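Local coordinates for protein putative fimbrium tip subunit Fim1F (Parabacteroides distasonis, PDB 3R4R) that is probably a building block of the tip of fimbriae, the surface filaments through which bacteria adhere and form biofilms, at residues H48-D53 with N125-K130. Numbering follows the deposited sequence.
With EDO (1,2-ethanediol), chain H.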
# COMPACT_ATOMS: atom_id res chain seq x y z
N HIS A 48 1.17 -13.33 -1.18
CA HIS A 48 0.25 -14.19 -1.86
C HIS A 48 0.39 -13.91 -3.35
O HIS A 48 0.28 -12.76 -3.76
CB HIS A 48 -1.20 -14.00 -1.35
CG HIS A 48 -2.24 -14.74 -2.15
ND1 HIS A 48 -2.52 -16.07 -1.91
CD2 HIS A 48 -3.03 -14.30 -3.15
CE1 HIS A 48 -3.46 -16.39 -2.78
NE2 HIS A 48 -3.79 -15.36 -3.55
N VAL A 49 0.69 -14.94 -4.14
CA VAL A 49 0.82 -14.79 -5.58
C VAL A 49 -0.26 -15.64 -6.23
O VAL A 49 -0.44 -16.80 -5.87
CB VAL A 49 2.26 -15.15 -6.08
CG1 VAL A 49 2.36 -15.17 -7.60
CG2 VAL A 49 3.30 -14.20 -5.48
N ALA A 50 -1.02 -15.02 -7.12
CA ALA A 50 -2.11 -15.67 -7.82
C ALA A 50 -1.89 -15.56 -9.32
O ALA A 50 -1.47 -14.50 -9.79
CB ALA A 50 -3.45 -15.04 -7.41
N VAL A 51 -2.13 -16.65 -10.07
CA VAL A 51 -1.99 -16.70 -11.53
C VAL A 51 -3.38 -17.03 -12.12
O VAL A 51 -4.03 -17.98 -11.68
CB VAL A 51 -0.89 -17.71 -12.02
CG1 VAL A 51 -0.84 -17.79 -13.54
CG2 VAL A 51 0.48 -17.34 -11.46
N PHE A 52 -3.82 -16.22 -13.09
CA PHE A 52 -5.14 -16.35 -13.72
C PHE A 52 -5.06 -16.54 -15.21
O PHE A 52 -4.17 -15.96 -15.83
CB PHE A 52 -5.99 -15.08 -13.45
CG PHE A 52 -6.14 -14.68 -12.02
CD1 PHE A 52 -7.20 -15.15 -11.25
CD2 PHE A 52 -5.25 -13.78 -11.43
CE1 PHE A 52 -7.34 -14.77 -9.92
CE2 PHE A 52 -5.39 -13.39 -10.10
CZ PHE A 52 -6.44 -13.89 -9.35
N ASP A 53 -6.07 -17.23 -15.79
CA ASP A 53 -6.15 -17.39 -17.24
C ASP A 53 -6.83 -16.13 -17.86
O ASP A 53 -7.14 -15.18 -17.13
CB ASP A 53 -6.89 -18.69 -17.65
CG ASP A 53 -8.33 -18.90 -17.19
OD1 ASP A 53 -9.01 -17.90 -16.87
OD2 ASP A 53 -8.81 -20.05 -17.27
N ASN A 125 -16.80 -14.88 -3.91
CA ASN A 125 -15.43 -15.36 -3.67
C ASN A 125 -14.45 -14.84 -4.76
O ASN A 125 -13.75 -15.60 -5.43
CB ASN A 125 -15.39 -16.92 -3.62
CG ASN A 125 -16.33 -17.55 -2.61
OD1 ASN A 125 -16.28 -17.30 -1.40
ND2 ASN A 125 -17.21 -18.38 -3.10
N SER A 126 -14.40 -13.52 -4.89
CA SER A 126 -13.51 -12.89 -5.86
C SER A 126 -12.53 -11.92 -5.18
O SER A 126 -12.81 -11.42 -4.07
CB SER A 126 -14.30 -12.15 -6.92
OG SER A 126 -15.18 -11.19 -6.36
N TYR A 127 -11.39 -11.67 -5.84
CA TYR A 127 -10.37 -10.74 -5.37
C TYR A 127 -10.85 -9.32 -5.46
O TYR A 127 -10.48 -8.52 -4.61
CB TYR A 127 -9.07 -10.89 -6.18
CG TYR A 127 -8.26 -12.11 -5.82
CD1 TYR A 127 -8.50 -13.34 -6.44
CD2 TYR A 127 -7.20 -12.03 -4.92
CE1 TYR A 127 -7.71 -14.45 -6.16
CE2 TYR A 127 -6.39 -13.13 -4.65
CZ TYR A 127 -6.65 -14.34 -5.27
OH TYR A 127 -5.92 -15.45 -4.96
N THR A 128 -11.69 -8.98 -6.48
CA THR A 128 -12.22 -7.62 -6.64
C THR A 128 -13.24 -7.30 -5.52
O THR A 128 -13.35 -6.13 -5.14
CB THR A 128 -12.84 -7.41 -8.01
OG1 THR A 128 -13.76 -8.48 -8.27
CG2 THR A 128 -11.79 -7.33 -9.12
N ALA A 129 -13.95 -8.32 -5.01
CA ALA A 129 -14.92 -8.14 -3.93
C ALA A 129 -14.24 -8.15 -2.54
O ALA A 129 -14.82 -7.62 -1.58
CB ALA A 129 -15.98 -9.24 -4.00
N LYS A 130 -13.02 -8.74 -2.44
CA LYS A 130 -12.28 -8.91 -1.19
C LYS A 130 -11.90 -7.56 -0.55
O LYS A 130 -11.40 -6.64 -1.21
CB LYS A 130 -10.99 -9.75 -1.39
CG LYS A 130 -10.20 -10.09 -0.11
CD LYS A 130 -11.01 -10.95 0.89
CE LYS A 130 -10.28 -11.21 2.18
NZ LYS A 130 -11.08 -12.10 3.05
C1 EDO H . -8.81 -10.58 6.30
O1 EDO H . -10.18 -10.53 5.86
C2 EDO H . -8.34 -9.26 6.93
O2 EDO H . -9.05 -8.94 8.14
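The phenol oxygen of Tyr127 takes part in two hydrogen bonds, with residues of two adjacent strands: OH lies 2.6 Å from His48 NE2 on strand 46-52, a short bond, and is bonded as well to Arg58 NH1 on strand 58-65. Tyrosine suits this place because its long, flat side chain carries one polar atom to a buried strand while the rest of the ring stays apolar. The oxygen arrives at the edge of the imidazole, in its plane, and the two rings meet rim to rim with their planes at 31°. His48 holds CG anti to its own N (chi1 173°), which sends the imidazole toward the phenol coming from the opposite direction. The ring's other nitrogen, ND1, is hydrogen-bonded to Asn63 OD1. Imidazole fits this buried spot because it has two nitrogens on its rim, and with both bonded the rotation of the His48 ring is restrained from two points. Ala50, two residues along the strand, is small enough for the phenol end to lie over it, with CB 3.9 Å from Tyr127 CZ. Phe52 closes the aromatic cluster with an offset edge-to-face stack: it offers an apolar C-H edge to the face of Tyr127, the planes stand at 86°, and Phe52 CZ comes within 3.5 Å of Tyr127 CE1. Weak bonds such as Lys130 N to Ser126 O hold the turn locally. The contact thus pins the loop between strands 96-104 and 131-132 to one face of strand 46-52, whose other face turns Val49 and Val51 onto Leu85 of strand 78-90. Strands 58-65 and 96-104 flank strand 46-52 as antiparallel neighbours, and Leu101 of the latter also packs against Tyr127.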